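Local coordinates for protein L-hydantoinase (Arthrobacter aurescens, PDB 1GKR) that catalyses the zinc-dependent hydrolysis of the ring of hydantoins, cleaving aryl-substituted derivatives in preference to alkyl ones, with a stereoselectivity that depends on the substrate, at residues 126-129 and 130-133; 211-214 and 215-218; 288-291 and 292-295. All coordinates share one frame; numbering follows the deposited sequence.

The three contacts follow one another along the amidohydrolase domain, a TIM-barrel fold, and each lies where a loop turns into a helix: 132-140 for contact 1, 214-231 for contact 2 and 291-303 for contact 3. Contact 1 stands apart, its centre about 26 Å from that of contact 2 and about 35 Å from that of contact 3. Contacts 2 and 3 are neighbours, with centres about 14 Å apart, and a salt bridge joins them, Glu217 OE1 to Arg289 NH1 at 2.8 Å. The side chains of Gln212 and Arg289 are about 9 and 12 Å from a bound zinc, so the two loops leading into these helices lie near the metal site, in the shell beyond its ligands.

Contact 1 of 3, residues 126-129 and 130-133; sequences GGVP and GNLP
The carboxamide of Asn131 is the flat group of this contact, and Val128 covers one of its faces. The methyl CG2 of Val128 sits almost straight above the amide carbon CG of Asn131, 3.7 Å away, and the backbone N of Val128 approaches from the same side. That N-H reaches Asn131 OD1 at 3.0 Å from above the plane, 47° out of it and not along a lone pair. At the edge the geometry is different. Asn131 ND2 donates to Gly126 O at 2.9 Å, a fairly straight bond whose acceptor lies close to the amide plane. Having CG between the backbone N and the carbonyl carbon (chi1 85°) swings the amide back along the preceding chain, where it can span Gly126 to Val128.

The backbone frames this side chain with a type II beta turn from Val128 to Asn131. Pro129 and Gly130 hold the two corner positions, and the turn is closed by a weak bond from Asn131 N to Val128 O at 3.3 Å. At Gly130 phi is positive (85°), and a side chain there would run into the carbonyl oxygen of Pro129. The turn leads from the loop after strand 120-123 into helix 132-140; Pro129 rests on Val161 and on Glu165 of helix 163-176. Gly127 O takes a hydrogen bond from the hydroxyl of Ser148, the residue after the zinc-bridging carbamylated Lys147.

Asn131 ND2 has a second acceptor, the carbonyl oxygen of Thr101. With two carbonyls facing the nitrogen and a backbone N-H facing the oxygen, the two ends of the buried amide are chemically distinct. The pattern would probably not survive a half-turn of the amide, which probably fixes its rotation, and through it the loop is tied to its own turn.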
loop_
_atom_site.group_PDB
_atom_site.type_symbol
_atom_site.label_atom_id
_atom_site.label_comp_id
_atom_site.label_asym_id
_atom_site.label_seq_id
_atom_site.Cartn_x
_atom_site.Cartn_y
_atom_site.Cartn_z
ATOM N N GLY A 126 27.386 18.222 -15.350
ATOM C CA GLY A 126 26.970 18.453 -13.985
ATOM C C GLY A 126 25.761 19.363 -13.929
ATOM O O GLY A 126 25.588 20.256 -14.760
ATOM N N GLY A 127 24.908 19.119 -12.947
ATOM C CA GLY A 127 23.735 19.940 -12.771
ATOM C C GLY A 127 23.889 20.550 -11.398
ATOM O O GLY A 127 23.577 19.914 -10.388
ATOM N N VAL A 128 24.404 21.774 -11.356
ATOM C CA VAL A 128 24.612 22.483 -10.092
ATOM C C VAL A 128 23.807 23.778 -10.062
ATOM O O VAL A 128 23.269 24.215 -11.085
ATOM C CB VAL A 128 26.089 22.792 -9.895
ATOM C CG1 VAL A 128 26.858 21.492 -9.655
ATOM C CG2 VAL A 128 26.623 23.508 -11.128
ATOM N N PRO A 129 23.710 24.415 -8.890
ATOM C CA PRO A 129 22.927 25.649 -8.874
ATOM C C PRO A 129 23.460 26.715 -9.821
ATOM O O PRO A 129 24.668 26.983 -9.867
ATOM C CB PRO A 129 22.957 26.069 -7.405
ATOM C CG PRO A 129 24.196 25.477 -6.885
ATOM C CD PRO A 129 24.301 24.139 -7.570
ATOM N N GLY A 130 22.539 27.265 -10.613
ATOM C CA GLY A 130 22.865 28.315 -11.549
ATOM C C GLY A 130 23.388 27.961 -12.921
ATOM O O GLY A 130 23.669 28.874 -13.696
ATOM N N ASN A 131 23.528 26.683 -13.263
ATOM C CA ASN A 131 24.053 26.368 -14.592
ATOM C C ASN A 131 23.016 25.748 -15.505
ATOM O O ASN A 131 23.344 25.154 -16.531
ATOM C CB ASN A 131 25.289 25.457 -14.479
ATOM C CG ASN A 131 24.943 23.983 -14.384
ATOM O OD1 ASN A 131 24.044 23.594 -13.651
ATOM N ND2 ASN A 131 25.683 23.154 -15.117
ATOM N N LEU A 132 21.753 25.931 -15.144
ATOM C CA LEU A 132 20.645 25.361 -15.899
ATOM C C LEU A 132 20.773 25.393 -17.430
ATOM O O LEU A 132 20.576 24.380 -18.098
ATOM C CB LEU A 132 19.341 26.026 -15.463
ATOM C CG LEU A 132 18.075 25.234 -15.762
ATOM C CD1 LEU A 132 18.234 23.807 -15.296
ATOM C CD2 LEU A 132 16.915 25.877 -15.040
ATOM N N PRO A 133 21.108 26.550 -18.008
ATOM C CA PRO A 133 21.237 26.622 -19.470
ATOM C C PRO A 133 22.395 25.851 -20.091
ATOM O O PRO A 133 22.394 25.608 -21.296
ATOM C CB PRO A 133 21.331 28.120 -19.735
ATOM C CG PRO A 133 21.960 28.641 -18.483
ATOM C CD PRO A 133 21.235 27.886 -17.403
#

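Contact 2 of 3, residues 211-214 and 215-218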
loop_
_atom_site.group_PDB
_atom_site.type_symbol
_atom_site.label_atom_id
_atom_site.label_comp_id
_atom_site.label_asym_id
_atom_site.label_seq_id
_atom_site.Cartn_x
_atom_site.Cartn_y
_atom_site.Cartn_z
ATOM N N SER A 211 25.800 9.216 11.817
ATOM C CA SER A 211 25.609 10.616 11.435
ATOM C C SER A 211 24.882 10.756 10.092
ATOM O O SER A 211 24.389 11.833 9.751
ATOM C CB SER A 211 26.957 11.361 11.402
ATOM O OG SER A 211 27.787 10.924 10.342
ATOM N N GLN A 212 24.817 9.666 9.335
ATOM C CA GLN A 212 24.127 9.660 8.049
ATOM C C GLN A 212 23.304 8.383 8.002
ATOM O O GLN A 212 23.500 7.549 7.134
ATOM C CB GLN A 212 25.139 9.676 6.904
ATOM C CG GLN A 212 26.153 10.811 7.010
ATOM C CD GLN A 212 27.030 10.969 5.770
ATOM O OE1 GLN A 212 28.065 11.631 5.817
ATOM N NE2 GLN A 212 26.616 10.374 4.659
ATOM N N PRO A 213 22.366 8.221 8.950
ATOM C CA PRO A 213 21.486 7.052 9.071
ATOM C C PRO A 213 20.614 6.762 7.861
ATOM O O PRO A 213 20.476 7.606 6.975
ATOM C CB PRO A 213 20.665 7.364 10.325
ATOM C CG PRO A 213 20.591 8.843 10.313
ATOM C CD PRO A 213 21.993 9.252 9.936
ATOM N N VAL A 214 20.016 5.573 7.829
ATOM C CA VAL A 214 19.182 5.208 6.695
ATOM C C VAL A 214 17.940 6.078 6.577
ATOM O O VAL A 214 17.520 6.407 5.467
ATOM C CB VAL A 214 18.724 3.717 6.732
ATOM C CG1 VAL A 214 19.885 2.816 7.036
ATOM C CG2 VAL A 214 17.651 3.529 7.736
ATOM N N PHE A 215 17.361 6.481 7.706
ATOM C CA PHE A 215 16.141 7.266 7.631
ATOM C C PHE A 215 16.325 8.547 6.828
ATOM O O PHE A 215 15.398 8.982 6.142
ATOM C CB PHE A 215 15.575 7.523 9.032
ATOM C CG PHE A 215 16.015 8.804 9.657
ATOM C CD1 PHE A 215 15.450 10.016 9.264
ATOM C CD2 PHE A 215 16.963 8.804 10.672
ATOM C CE1 PHE A 215 15.819 11.212 9.872
ATOM C CE2 PHE A 215 17.346 9.998 11.294
ATOM C CZ PHE A 215 16.774 11.203 10.894
ATOM N N GLN A 216 17.513 9.144 6.872
ATOM C CA GLN A 216 17.711 10.356 6.087
ATOM C C GLN A 216 18.030 10.006 4.636
ATOM O O GLN A 216 17.636 10.729 3.720
ATOM C CB GLN A 216 18.783 11.279 6.703
ATOM C CG GLN A 216 20.190 10.741 6.837
ATOM C CD GLN A 216 20.970 10.821 5.548
ATOM O OE1 GLN A 216 20.835 11.777 4.780
ATOM N NE2 GLN A 216 21.814 9.823 5.306
ATOM N N GLU A 217 18.710 8.885 4.409
ATOM C CA GLU A 217 19.009 8.493 3.036
ATOM C C GLU A 217 17.682 8.191 2.361
ATOM O O GLU A 217 17.420 8.598 1.227
ATOM C CB GLU A 217 19.877 7.235 2.988
ATOM C CG GLU A 217 20.062 6.685 1.579
ATOM C CD GLU A 217 20.924 5.439 1.540
ATOM O OE1 GLU A 217 20.998 4.721 2.549
ATOM O OE2 GLU A 217 21.523 5.149 0.492
ATOM N N ASN A 218 16.832 7.471 3.075
ATOM C CA ASN A 218 15.548 7.101 2.525
ATOM C C ASN A 218 14.596 8.272 2.350
ATOM O O ASN A 218 13.751 8.257 1.464
ATOM C CB ASN A 218 14.942 5.997 3.381
ATOM C CG ASN A 218 15.688 4.677 3.224
ATOM O OD1 ASN A 218 15.504 3.750 4.013
ATOM N ND2 ASN A 218 16.528 4.587 2.195
#
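The carbonyl oxygen of Pro213 is gripped by three N-H groups of the helix start. Gln216 NE2 gives Pro213 O its shortest bond, 3.1 Å, tilted 20° from the carbonyl plane, while the backbone N atoms of Gln216 and Glu217 add weak bonds to the same Pro213 O at 3.3 and 3.4 Å. Pro213 is the N-cap residue of helix 214-231. A chi1 of 61° turns Gln216 CG back over the proline, 3.9 Å from Pro213 CD, and the bend at chi2 then folds the amide so that NE2 reaches Pro213 O. NE2 also makes a weak bond to Gln212 O, and Glu185 OE2 accepts from the amide nitrogens of both Gln216 and Gln212; Gln216 OE1 is held by the backbone N of Asn186. One residue further along, Asn218 N donates to Val214 O at 2.7 Å, a stronger bond of the same kind as that from Glu217 N.

The proline ring also makes an apolar contact, lying alongside the phenyl ring with Pro213 CG 3.6 Å from Phe215 CE2. That phenyl ring continues to the subunit interface, where it meets Phe167 of the second subunit with planes at about 35°.

Helix 187-199 packs against this corner through Ile190, touched by Gln212 and Gln216, and Leu193, touched by Pro213, while in the loop after strand 234-237 Ser241 and Asn242, two and three residues past the zinc ligand His239, hydrogen-bond Glu217 OE1, the oxygen that also takes the salt bridge from Arg289.

Contact 3 of 3, residues 288-291 and 292-295; sequences VRSA and EMNI
Ser290 is the N-cap of helix 291-303, and its hydroxyl makes the classic capping bond: Met293 N donates to Ser290 OG at 3.2 Å and 167°. A chi1 of 87° points Ser290 OG at the first turn, where it also lies 3.4 Å from Met293 CG. Ser290 O accepts from Asn294 N at 2.9 Å, the first regular bond of the helix. Replacing the serine by an alanine would probably leave Met293 N without its capping acceptor and make the helix start less firmly held.

The packed flank is where the stem of Arg289 runs alongside the methionine. Met293 also packs on Asn242 and on Pro243 and Asp244 at the start of helix 243-254. Beyond this flank the guanidinium of Arg289 leaves the contact for Ser241 and the carboxylates of Glu209 and Glu217, which probably balance its charge. On the open side it is the side chains of Glu292 and Ile295 that face solvent, although the backbone of Ile295 is bonded to Ala291 O. Within the packed flank, the aliphatic stem of Arg289 offers its CG to the thioether, 3.8 Å from Met293 SD.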
loop_
_atom_site.group_PDB
_atom_site.type_symbol
_atom_site.label_atom_id
_atom_site.label_comp_id
_atom_site.label_asym_id
_atom_site.label_seq_id
_atom_site.Cartn_x
_atom_site.Cartn_y
_atom_site.Cartn_z
ATOM N N VAL A 288 28.246 2.327 4.509
ATOM C CA VAL A 288 27.999 0.909 4.312
ATOM C C VAL A 288 27.086 0.574 5.479
ATOM O O VAL A 288 27.256 1.105 6.577
ATOM C CB VAL A 288 29.285 0.103 4.416
ATOM C CG1 VAL A 288 28.976 -1.374 4.466
ATOM C CG2 VAL A 288 30.158 0.405 3.223
ATOM N N ARG A 289 26.107 -0.285 5.248
ATOM C CA ARG A 289 25.164 -0.625 6.296
ATOM C C ARG A 289 25.424 -1.931 7.050
ATOM O O ARG A 289 26.448 -2.588 6.861
ATOM C CB ARG A 289 23.759 -0.616 5.709
ATOM C CG ARG A 289 23.001 0.682 5.943
ATOM C CD ARG A 289 23.575 1.920 5.276
ATOM N NE ARG A 289 23.511 3.039 6.218
ATOM C CZ ARG A 289 23.144 4.285 5.921
ATOM N NH1 ARG A 289 22.790 4.619 4.692
ATOM N NH2 ARG A 289 23.141 5.208 6.868
ATOM N N SER A 290 24.479 -2.307 7.904
ATOM C CA SER A 290 24.603 -3.511 8.732
ATOM C C SER A 290 24.562 -4.859 8.019
ATOM O O SER A 290 24.041 -4.985 6.904
ATOM C CB SER A 290 23.517 -3.524 9.806
ATOM O OG SER A 290 22.336 -4.117 9.300
ATOM N N ALA A 291 25.086 -5.875 8.707
ATOM C CA ALA A 291 25.126 -7.241 8.188
ATOM C C ALA A 291 23.724 -7.745 7.875
ATOM O O ALA A 291 23.514 -8.429 6.878
ATOM C CB ALA A 291 25.797 -8.162 9.197
ATOM N N GLU A 292 22.770 -7.407 8.735
ATOM C CA GLU A 292 21.395 -7.822 8.531
ATOM C C GLU A 292 20.854 -7.250 7.242
ATOM O O GLU A 292 20.213 -7.964 6.472
ATOM C CB GLU A 292 20.522 -7.343 9.667
ATOM C CG GLU A 292 21.014 -7.770 11.010
ATOM C CD GLU A 292 20.169 -7.170 12.112
ATOM O OE1 GLU A 292 18.932 -7.414 12.112
ATOM O OE2 GLU A 292 20.741 -6.448 12.970
ATOM N N MET A 293 21.105 -5.963 7.001
ATOM C CA MET A 293 20.615 -5.336 5.781
ATOM C C MET A 293 21.330 -5.913 4.583
ATOM O O MET A 293 20.750 -6.042 3.495
ATOM C CB MET A 293 20.804 -3.828 5.836
ATOM C CG MET A 293 20.013 -3.208 6.946
ATOM S SD MET A 293 20.068 -1.433 7.017
ATOM C CE MET A 293 18.399 -1.020 6.351
ATOM N N ASN A 294 22.592 -6.275 4.790
ATOM C CA ASN A 294 23.389 -6.855 3.725
ATOM C C ASN A 294 22.711 -8.112 3.141
ATOM O O ASN A 294 22.674 -8.299 1.927
ATOM C CB ASN A 294 24.780 -7.202 4.239
ATOM C CG ASN A 294 25.681 -7.698 3.145
ATOM O OD1 ASN A 294 26.344 -6.914 2.476
ATOM N ND2 ASN A 294 25.690 -9.011 2.927
ATOM N N ILE A 295 22.178 -8.976 3.998
ATOM C CA ILE A 295 21.500 -10.178 3.518
ATOM C C ILE A 295 20.365 -9.804 2.568
ATOM O O ILE A 295 20.274 -10.336 1.465
ATOM C CB ILE A 295 20.915 -10.987 4.690
ATOM C CG1 ILE A 295 22.049 -11.571 5.525
ATOM C CG2 ILE A 295 20.043 -12.101 4.176
ATOM C CD1 ILE A 295 21.615 -11.928 6.909
#